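Long-range contacts in agglutinin (Narcissus pseudonarcissus, PDB 3DZW), which binds mannose-containing glycans, here alpha-1,3-linked mannobiose, as a lectin of the monocot mannose-binding family: residues E8-G13 against C52-Q57; M25-N30 against L48-H53. All coordinates share one frame; numbering follows the deposited sequence.

Interaction 1. Residues E8-G13 against C52-Q57. With MAN (alpha-D-mannopyranose), chain E; MAN (alpha-D-mannopyranose), chain B.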
ATOM      1  N   GLU A   8     -13.419   0.049  15.687  1.00 18.25           N
ATOM      2  CA  GLU A   8     -12.245   0.964  15.574  1.00 18.42           C
ATOM      3  C   GLU A   8     -12.677   2.415  15.465  1.00 18.42           C
ATOM      4  O   GLU A   8     -13.832   2.713  15.099  1.00 19.85           O
ATOM      5  CB  GLU A   8     -11.373   0.617  14.360  1.00 19.47           C
ATOM      6  CG  GLU A   8     -10.727  -0.778  14.398  1.00 19.70           C
ATOM      7  CD  GLU A   8      -9.805  -1.042  13.188  1.00 25.71           C
ATOM      8  OE1 GLU A   8     -10.011  -0.418  12.113  1.00 21.65           O
ATOM      9  OE2 GLU A   8      -8.887  -1.885  13.313  1.00 27.17           O
ATOM     10  N   THR A   9     -11.743   3.321  15.757  1.00 18.63           N
ATOM     11  CA  THR A   9     -12.001   4.749  15.703  1.00 19.16           C
ATOM     12  C   THR A   9     -10.851   5.527  15.085  1.00 20.65           C
ATOM     13  O   THR A   9      -9.707   5.059  15.064  1.00 24.58           O
ATOM     14  CB  THR A   9     -12.203   5.343  17.112  1.00 22.03           C
ATOM     15  OG1 THR A   9     -10.995   5.172  17.881  1.00 26.76           O
ATOM     16  CG2 THR A   9     -13.380   4.679  17.844  1.00 18.27           C
ATOM     17  N   LEU A  10     -11.168   6.721  14.574  1.00 18.82           N
ATOM     18  CA  LEU A  10     -10.173   7.623  14.042  1.00 19.63           C
ATOM     19  C   LEU A  10     -10.079   8.784  15.016  1.00 19.56           C
ATOM     20  O   LEU A  10     -11.073   9.488  15.247  1.00 19.46           O
ATOM     21  CB  LEU A  10     -10.525   8.147  12.635  1.00 20.33           C
ATOM     22  CG  LEU A  10     -10.540   7.180  11.445  1.00 18.87           C
ATOM     23  CD1 LEU A  10     -10.915   7.925  10.178  1.00 24.34           C
ATOM     24  CD2 LEU A  10      -9.192   6.476  11.266  1.00 21.89           C
ATOM     25  N   SER A  11      -8.897   8.965  15.616  1.00 21.07           N
ATOM     26  CA  SER A  11      -8.651  10.058  16.547  1.00 21.52           C
ATOM     27  C   SER A  11      -8.432  11.337  15.757  1.00 20.43           C
ATOM     28  O   SER A  11      -8.254  11.280  14.533  1.00 21.69           O
ATOM     29  CB  SER A  11      -7.425   9.752  17.417  1.00 24.05           C
ATOM     30  OG  SER A  11      -7.578   8.537  18.119  1.00 29.72           O
ATOM     31  N   PRO A  12      -8.453  12.520  16.439  1.00 22.57           N
ATOM     32  CA  PRO A  12      -8.227  13.771  15.705  1.00 22.03           C
ATOM     33  C   PRO A  12      -6.955  13.736  14.843  1.00 22.43           C
ATOM     34  O   PRO A  12      -5.864  13.353  15.331  1.00 21.19           O
ATOM     35  CB  PRO A  12      -8.098  14.817  16.823  1.00 23.70           C
ATOM     36  CG  PRO A  12      -8.883  14.261  17.945  1.00 24.43           C
ATOM     37  CD  PRO A  12      -8.716  12.769  17.874  1.00 23.22           C
ATOM     38  N   GLY A  13      -7.097  14.107  13.573  1.00 21.32           N
ATOM     39  CA  GLY A  13      -5.973  14.124  12.635  1.00 21.86           C
ATOM     40  C   GLY A  13      -5.714  12.788  11.926  1.00 20.92           C
ATOM     41  O   GLY A  13      -4.913  12.738  10.994  1.00 23.88           O
ATOM     42  N   CYS A  52     -12.731  16.039  17.783  1.00 29.32           N
ATOM     43  CA  CYS A  52     -13.783  15.043  17.731  1.00 26.39           C
ATOM     44  C   CYS A  52     -13.177  13.743  17.222  1.00 25.53           C
ATOM     45  O   CYS A  52     -12.068  13.754  16.689  1.00 25.79           O
ATOM     46  CB  CYS A  52     -14.893  15.485  16.792  1.00 26.12           C
ATOM     47  SG  CYS A  52     -15.836  16.963  17.315  1.00 28.73           S
ATOM     48  N   HIS A  53     -13.891  12.614  17.389  1.00 19.52           N
ATOM     49  CA  HIS A  53     -13.398  11.319  16.873  1.00 21.63           C
ATOM     50  C   HIS A  53     -14.501  10.609  16.078  1.00 19.20           C
ATOM     51  O   HIS A  53     -15.692  10.841  16.310  1.00 19.97           O
ATOM     52  CB  HIS A  53     -12.850  10.406  17.997  1.00 18.55           C
ATOM     53  CG  HIS A  53     -13.906   9.817  18.891  1.00 20.17           C
ATOM     54  ND1 HIS A  53     -14.358  10.449  20.027  1.00 24.61           N
ATOM     55  CD2 HIS A  53     -14.575   8.638  18.825  1.00 24.74           C
ATOM     56  CE1 HIS A  53     -15.267   9.691  20.620  1.00 24.25           C
ATOM     57  NE2 HIS A  53     -15.418   8.588  19.907  1.00 23.05           N
ATOM     58  N   LEU A  54     -14.086   9.763  15.125  1.00 18.95           N
ATOM     59  CA  LEU A  54     -15.007   8.999  14.275  1.00 18.43           C
ATOM     60  C   LEU A  54     -15.041   7.555  14.714  1.00 17.13           C
ATOM     61  O   LEU A  54     -13.990   6.952  14.927  1.00 20.63           O
ATOM     62  CB  LEU A  54     -14.560   9.073  12.818  1.00 18.73           C
ATOM     63  CG  LEU A  54     -15.388   8.305  11.784  1.00 18.16           C
ATOM     64  CD1 LEU A  54     -16.801   8.855  11.708  1.00 18.50           C
ATOM     65  CD2 LEU A  54     -14.716   8.357  10.414  1.00 19.27           C
ATOM     66  N   SER A  55     -16.243   6.985  14.830  1.00 16.24           N
ATOM     67  CA  SER A  55     -16.393   5.592  15.258  1.00 18.11           C
ATOM     68  C   SER A  55     -17.284   4.734  14.345  1.00 19.35           C
ATOM     69  O   SER A  55     -18.445   5.076  14.093  1.00 19.83           O
ATOM     70  CB  SER A  55     -16.966   5.545  16.684  1.00 20.58           C
ATOM     71  OG  SER A  55     -17.151   4.201  17.113  1.00 24.52           O
ATOM     72  N   MET A  56     -16.711   3.630  13.834  1.00 18.79           N
ATOM     73  CA  MET A  56     -17.449   2.657  13.041  1.00 17.01           C
ATOM     74  C   MET A  56     -17.902   1.662  14.092  1.00 19.54           C
ATOM     75  O   MET A  56     -17.097   0.865  14.599  1.00 18.87           O
ATOM     76  CB  MET A  56     -16.567   2.023  11.987  1.00 17.54           C
ATOM     77  CG  MET A  56     -17.215   0.917  11.094  1.00 18.73           C
ATOM     78  SD  MET A  56     -18.570   1.423   9.987  1.00 23.52           S
ATOM     79  CE  MET A  56     -19.948   1.563  11.114  1.00 23.23           C
ATOM     80  N   GLN A  57     -19.186   1.718  14.443  1.00 18.29           N
ATOM     81  CA  GLN A  57     -19.751   0.874  15.529  1.00 21.04           C
ATOM     82  C   GLN A  57     -20.190  -0.542  15.122  1.00 21.28           C
ATOM     83  O   GLN A  57     -20.452  -0.821  13.935  1.00 20.44           O
ATOM     84  CB  GLN A  57     -20.926   1.623  16.173  1.00 20.07           C
ATOM     85  CG  GLN A  57     -20.502   2.961  16.773  1.00 18.34           C
ATOM     86  CD  GLN A  57     -21.624   3.716  17.452  1.00 21.57           C
ATOM     87  OE1 GLN A  57     -21.373   4.670  18.185  1.00 20.47           O
ATOM     88  NE2 GLN A  57     -22.871   3.295  17.219  1.00 19.96           N
TER
HETATM   89  C1  MAN E   1     -27.834   5.043  17.169  1.00 31.32           C
HETATM   90  C2  MAN E   1     -26.706   4.284  18.012  1.00 27.86           C
HETATM   91  C3  MAN E   1     -25.979   5.178  18.995  1.00 25.96           C
HETATM   92  C4  MAN E   1     -25.569   6.493  18.333  1.00 20.78           C
HETATM   93  C5  MAN E   1     -26.777   7.237  17.732  1.00 21.24           C
HETATM   94  C6  MAN E   1     -26.340   8.496  17.008  1.00 19.33           C
HETATM   95  O1  MAN E   1     -29.284   4.756  17.503  1.00 45.36           O
HETATM   96  O2  MAN E   1     -25.791   3.747  17.101  1.00 27.79           O
HETATM   97  O3  MAN E   1     -24.824   4.509  19.461  1.00 28.62           O
HETATM   98  O4  MAN E   1     -24.932   7.331  19.278  1.00 20.54           O
HETATM   99  O5  MAN E   1     -27.486   6.457  16.779  1.00 19.75           O
HETATM  100  O6  MAN E   1     -27.451   9.048  16.312  1.00 22.91           O
HETATM  101  C1  MAN B   2     -24.922   4.178  20.854  1.00 31.56           C
HETATM  102  C2  MAN B   2     -23.562   3.672  21.323  1.00 36.55           C
HETATM  103  C3  MAN B   2     -23.287   2.263  20.781  1.00 38.22           C
HETATM  104  C4  MAN B   2     -24.454   1.346  21.075  1.00 42.09           C
HETATM  105  C5  MAN B   2     -25.734   1.956  20.549  1.00 40.55           C
HETATM  106  C6  MAN B   2     -26.936   1.060  20.865  1.00 46.02           C
HETATM  107  O2  MAN B   2     -23.532   3.679  22.736  1.00 34.46           O
HETATM  108  O3  MAN B   2     -22.115   1.730  21.360  1.00 41.78           O
HETATM  109  O4  MAN B   2     -24.234   0.104  20.451  1.00 46.80           O
HETATM  110  O5  MAN B   2     -25.930   3.225  21.143  1.00 32.48           O
HETATM  111  O6  MAN B   2     -28.127   1.683  20.432  1.00 47.57           O
HETATM  112  O   HOH W   1     -15.821   1.801  17.511  1.00 27.19           O
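Cys52 meets Pro12 through its carbonyl: Cys52 O lies 3.5 Å from Pro12 CG, while the sulphur leads away to Cys29. At the start of the strand His53 CB sits 3.4 Å from Leu10 O, and Thr9 CG2 approaches the imidazole obliquely. Leu54 is gripped twice, Leu54 N donating to Leu10 O at 3.0 Å and Leu54 O accepting from Leu10 N at 2.9 Å. Strands 8-10 and 53-56 pair antiparallel, 8-10 being the outermost strand of this sheet within the chain, in the beta-prism II fold of monocot mannose-binding lectins. Leu54, with CG anti to the backbone N (chi1 179°), lies alongside Leu10. Leu54 CD2 is 3.8 Å from Leu10 CD1, and both side chains pack on Leu4 of strand 3-5. On the other sheet face Ser55 pairs with Thr9: Ser55 CB touches Thr9 CG2 at 3.9 Å, and Ser55 OG holds a water that donates to Glu8 O. Met56 N reaches that same Glu8 O at 3.3 Å, a long bond; the carboxylate of Glu8 forms a salt bridge with Lys90 of the second subunit. Gln57 turns away from strand 8-10 and extends to a mannose, Gln57 NE2 donating to its O3 at 3.2 Å.

Interaction 2. Residues M25-N30 against L48-H53. With MAN (alpha-D-mannopyranose), chain D; MAN (alpha-D-mannopyranose), chain C.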
ATOM      1  N   MET A  25     -10.538  12.800   9.755  1.00 17.56           N
ATOM      2  CA  MET A  25     -11.253  13.309  10.905  1.00 17.45           C
ATOM      3  C   MET A  25     -10.389  14.481  11.383  1.00 17.99           C
ATOM      4  O   MET A  25      -9.462  14.303  12.200  1.00 18.97           O
ATOM      5  CB  MET A  25     -11.386  12.227  11.964  1.00 19.71           C
ATOM      6  CG  MET A  25     -12.120  12.606  13.303  1.00 18.13           C
ATOM      7  SD  MET A  25     -13.883  12.990  13.194  1.00 19.31           S
ATOM      8  CE  MET A  25     -13.873  14.649  12.492  1.00 23.78           C
ATOM      9  N   GLN A  26     -10.680  15.674  10.862  1.00 19.81           N
ATOM     10  CA  GLN A  26      -9.890  16.885  11.177  1.00 19.40           C
ATOM     11  C   GLN A  26     -10.027  17.361  12.608  1.00 21.10           C
ATOM     12  O   GLN A  26     -11.040  17.099  13.277  1.00 20.06           O
ATOM     13  CB  GLN A  26     -10.262  18.037  10.209  1.00 20.14           C
ATOM     14  CG  GLN A  26      -9.946  17.726   8.742  1.00 21.15           C
ATOM     15  CD  GLN A  26     -10.207  18.894   7.800  1.00 18.41           C
ATOM     16  OE1 GLN A  26      -9.678  18.925   6.681  1.00 20.35           O
ATOM     17  NE2 GLN A  26     -11.009  19.873   8.249  1.00 18.03           N
ATOM     18  N   GLU A  27      -8.998  18.078  13.075  1.00 21.90           N
ATOM     19  CA  GLU A  27      -8.978  18.615  14.433  1.00 24.30           C
ATOM     20  C   GLU A  27     -10.122  19.616  14.672  1.00 24.04           C
ATOM     21  O   GLU A  27     -10.577  19.770  15.810  1.00 24.71           O
ATOM     22  CB  GLU A  27      -7.618  19.266  14.742  1.00 23.53           C
ATOM     23  CG  GLU A  27      -6.447  18.270  14.742  1.00 27.02           C
ATOM     24  CD  GLU A  27      -5.113  18.911  15.098  1.00 30.72           C
ATOM     25  OE1 GLU A  27      -5.064  20.152  15.271  1.00 39.52           O
ATOM     26  OE2 GLU A  27      -4.112  18.168  15.204  1.00 40.00           O
ATOM     27  N   ASP A  28     -10.593  20.287  13.598  1.00 23.37           N
ATOM     28  CA  ASP A  28     -11.715  21.255  13.715  1.00 23.66           C
ATOM     29  C   ASP A  28     -13.117  20.557  13.742  1.00 23.05           C
ATOM     30  O   ASP A  28     -14.146  21.222  13.600  1.00 22.64           O
ATOM     31  CB  ASP A  28     -11.667  22.328  12.593  1.00 23.76           C
ATOM     32  CG  ASP A  28     -12.014  21.764  11.191  1.00 24.71           C
ATOM     33  OD1 ASP A  28     -12.150  20.536  11.039  1.00 22.72           O
ATOM     34  OD2 ASP A  28     -12.153  22.576  10.250  1.00 21.56           O
ATOM     35  N   CYS A  29     -13.115  19.216  13.910  1.00 23.61           N
ATOM     36  CA  CYS A  29     -14.372  18.354  13.981  1.00 23.65           C
ATOM     37  C   CYS A  29     -15.127  18.128  12.640  1.00 23.69           C
ATOM     38  O   CYS A  29     -16.219  17.567  12.639  1.00 22.68           O
ATOM     39  CB  CYS A  29     -15.349  18.862  15.082  1.00 24.86           C
ATOM     40  SG  CYS A  29     -14.757  18.562  16.707  1.00 27.45           S
ATOM     41  N   ASN A  30     -14.533  18.540  11.516  1.00 20.48           N
ATOM     42  CA  ASN A  30     -15.144  18.333  10.243  1.00 19.28           C
ATOM     43  C   ASN A  30     -14.516  17.074   9.627  1.00 18.22           C
ATOM     44  O   ASN A  30     -13.290  16.941   9.587  1.00 20.30           O
ATOM     45  CB  ASN A  30     -14.936  19.553   9.330  1.00 19.97           C
ATOM     46  CG  ASN A  30     -15.938  19.601   8.125  1.00 21.20           C
ATOM     47  OD1 ASN A  30     -16.959  18.893   8.104  1.00 19.73           O
ATOM     48  ND2 ASN A  30     -15.649  20.469   7.151  1.00 20.27           N
ATOM     49  N   LEU A  48     -17.736  23.442  15.112  1.00 39.10           N
ATOM     50  CA  LEU A  48     -18.743  23.116  16.153  1.00 39.12           C
ATOM     51  C   LEU A  48     -18.083  22.840  17.499  1.00 39.70           C
ATOM     52  O   LEU A  48     -18.612  23.223  18.544  1.00 39.99           O
ATOM     53  CB  LEU A  48     -19.628  21.923  15.735  1.00 40.07           C
ATOM     54  CG  LEU A  48     -20.704  22.184  14.656  1.00 41.16           C
ATOM     55  CD1 LEU A  48     -20.128  22.799  13.400  1.00 45.18           C
ATOM     56  CD2 LEU A  48     -21.458  20.884  14.330  1.00 38.85           C
ATOM     57  N   ASP A  49     -16.929  22.168  17.473  1.00 39.06           N
ATOM     58  CA  ASP A  49     -16.198  21.861  18.680  1.00 38.73           C
ATOM     59  C   ASP A  49     -14.706  21.578  18.274  1.00 39.41           C
ATOM     60  O   ASP A  49     -14.334  21.791  17.110  1.00 39.71           O
ATOM     61  CB  ASP A  49     -16.852  20.691  19.419  1.00 39.66           C
ATOM     62  CG  ASP A  49     -16.470  20.633  20.906  1.00 41.72           C
ATOM     63  OD1 ASP A  49     -15.378  21.122  21.277  1.00 46.81           O
ATOM     64  OD2 ASP A  49     -17.269  20.091  21.697  1.00 47.59           O
ATOM     65  N   ARG A  50     -13.882  21.105  19.221  1.00 38.00           N
ATOM     66  CA  ARG A  50     -12.487  20.839  18.952  1.00 37.81           C
ATOM     67  C   ARG A  50     -12.146  19.383  19.314  1.00 35.64           C
ATOM     68  O   ARG A  50     -12.636  18.858  20.311  1.00 33.95           O
ATOM     69  CB  ARG A  50     -11.629  21.779  19.783  1.00 40.99           C
ATOM     70  CG  ARG A  50     -10.245  22.108  19.211  1.00 41.87           C
ATOM     71  CD  ARG A  50     -10.350  23.191  18.097  1.00 48.28           C
ATOM     72  NE  ARG A  50      -9.022  23.675  17.642  1.00 49.29           N
ATOM     73  CZ  ARG A  50      -8.370  23.269  16.535  1.00 52.74           C
ATOM     74  NH1 ARG A  50      -8.905  22.380  15.710  1.00 58.19           N
ATOM     75  NH2 ARG A  50      -7.177  23.786  16.248  1.00 54.32           N
ATOM     76  N   ARG A  51     -11.313  18.742  18.494  1.00 32.95           N
ATOM     77  CA  ARG A  51     -10.864  17.328  18.724  1.00 33.34           C
ATOM     78  C   ARG A  51     -12.001  16.258  18.871  1.00 31.80           C
ATOM     79  O   ARG A  51     -12.181  15.657  19.942  1.00 32.26           O
ATOM     80  CB  ARG A  51      -9.908  17.248  19.936  1.00 35.40           C
ATOM     81  CG  ARG A  51      -8.615  18.041  19.751  1.00 37.87           C
ATOM     82  CD  ARG A  51      -7.633  17.807  20.900  1.00 39.46           C
ATOM     83  NE  ARG A  51      -7.250  16.385  21.020  1.00 44.56           N
ATOM     84  CZ  ARG A  51      -6.276  15.781  20.310  1.00 42.99           C
ATOM     85  NH1 ARG A  51      -6.021  14.490  20.510  1.00 41.73           N
ATOM     86  NH2 ARG A  51      -5.560  16.456  19.398  1.00 41.52           N
ATOM     87  N   CYS A  52     -12.731  16.039  17.783  1.00 29.32           N
ATOM     88  CA  CYS A  52     -13.783  15.043  17.731  1.00 26.39           C
ATOM     89  C   CYS A  52     -13.177  13.743  17.222  1.00 25.53           C
ATOM     90  O   CYS A  52     -12.068  13.754  16.689  1.00 25.79           O
ATOM     91  CB  CYS A  52     -14.893  15.485  16.792  1.00 26.12           C
ATOM     92  SG  CYS A  52     -15.836  16.963  17.315  1.00 28.73           S
ATOM     93  N   HIS A  53     -13.891  12.614  17.389  1.00 19.52           N
ATOM     94  CA  HIS A  53     -13.398  11.319  16.873  1.00 21.63           C
ATOM     95  C   HIS A  53     -14.501  10.609  16.078  1.00 19.20           C
ATOM     96  O   HIS A  53     -15.692  10.841  16.310  1.00 19.97           O
ATOM     97  CB  HIS A  53     -12.850  10.406  17.997  1.00 18.55           C
ATOM     98  CG  HIS A  53     -13.906   9.817  18.891  1.00 20.17           C
ATOM     99  ND1 HIS A  53     -14.358  10.449  20.027  1.00 24.61           N
ATOM    100  CD2 HIS A  53     -14.575   8.638  18.825  1.00 24.74           C
ATOM    101  CE1 HIS A  53     -15.267   9.691  20.620  1.00 24.25           C
ATOM    102  NE2 HIS A  53     -15.418   8.588  19.907  1.00 23.05           N
TER
HETATM  103  C1  MAN D   1     -14.247  23.857   6.332  1.00 24.41           C
HETATM  104  C2  MAN D   1     -12.877  23.316   6.903  1.00 20.31           C
HETATM  105  C3  MAN D   1     -11.929  22.995   5.756  1.00 19.19           C
HETATM  106  C4  MAN D   1     -12.611  22.043   4.739  1.00 21.53           C
HETATM  107  C5  MAN D   1     -13.975  22.575   4.225  1.00 24.02           C
HETATM  108  C6  MAN D   1     -14.687  21.535   3.383  1.00 21.83           C
HETATM  109  O1  MAN D   1     -14.384  25.344   6.146  1.00 31.92           O
HETATM  110  O2  MAN D   1     -13.099  22.178   7.703  1.00 21.17           O
HETATM  111  O3  MAN D   1     -10.749  22.428   6.293  1.00 24.89           O
HETATM  112  O4  MAN D   1     -11.772  21.842   3.633  1.00 22.03           O
HETATM  113  O5  MAN D   1     -14.858  22.940   5.286  1.00 23.00           O
HETATM  114  O6  MAN D   1     -15.972  22.021   3.040  1.00 24.49           O
HETATM  115  C1  MAN C   2      -9.578  23.188   5.917  1.00 25.58           C
HETATM  116  C2  MAN C   2      -8.330  22.368   6.240  1.00 27.51           C
HETATM  117  C3  MAN C   2      -8.086  22.300   7.742  1.00 25.51           C
HETATM  118  C4  MAN C   2      -8.092  23.691   8.338  1.00 31.12           C
HETATM  119  C5  MAN C   2      -9.370  24.430   7.949  1.00 27.93           C
HETATM  120  C6  MAN C   2      -9.384  25.857   8.497  1.00 34.81           C
HETATM  121  O2  MAN C   2      -7.207  22.942   5.609  1.00 30.18           O
HETATM  122  O3  MAN C   2      -6.841  21.680   8.003  1.00 27.90           O
HETATM  123  O4  MAN C   2      -8.000  23.574   9.735  1.00 34.87           O
HETATM  124  O5  MAN C   2      -9.500  24.476   6.531  1.00 28.24           O
HETATM  125  O6  MAN C   2     -10.681  26.391   8.356  1.00 39.47           O
HETATM  126  O   HOH W   2     -11.015  16.129  15.709  1.00 30.59           O
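Cys29 and Cys52 are joined by a disulfide, SG to SG 2.0 Å with a torsion of 89° about the bond, which clamps the type I beta turn Gln26-Cys29 of one beta-prism II sheet to the loop leading into strand 53-56. Each sulphur stands beside its own backbone N, anti to the carbonyl carbon. Cys29 SG also rests against Asp49 O at 3.3 Å. Next to the bridge, Arg51 N donates to Glu27 O at 3.0 Å, nearly straight at 163°. Arg50 NH1 lies 3.5 Å from Glu27 CB, with the edge of the guanidinium toward Glu27 O and Asp28 N. Arg50 NH2 and Glu27 OE1 are near enough only for a general attraction of charges, the oxygen standing well out of the guanidinium plane. Met25 CG packs on Cys52 O and Met25 SD lies by the backbone of His53; Val64 of strand 62-65 touches both Met25 and Cys52. A water bridges the segments by donating to Gln26 O and Cys52 O.

Beyond the disulfide, the turn presents Gln26, Asp28 and Asn30 to a mannose, whose site Tyr34 also lines. The sugar O2 donates to Asp28 OD2 at 2.7 Å and accepts from Asn30 ND2, while Gln26 NE2 donates to O3. Asp28 itself is positioned by an Asx turn: Asp28 OD1 accepts from Asn30 N at 3.1 Å above the carboxylate plane, and from the opposite face it receives Gln26 NE2.

Overall arrangement
From the N terminus, the chain runs through strand 8-10 and the loop to Gly13, passes through strands 15-18 and 21-25 into the turn 25-30, and returns through 48-53 directly into strand 53-56. Interaction 2 closes the loop that holds strands 31-35 and 38-42; interaction 1 closes the longer loop from 8-13 to 52-57, so interaction 2 nests inside interaction 1. Both end on the same stretch, sharing Cys52 and His53. They also touch directly: Gly13 N probably hydrogen-bonds to Met25 O, and Pro12 CG packs on Arg51 CA. Interaction 1 pairs strands inside one sheet; interaction 2 ties the turn between strands 21-25 and 31-35 to the loop entering that sheet.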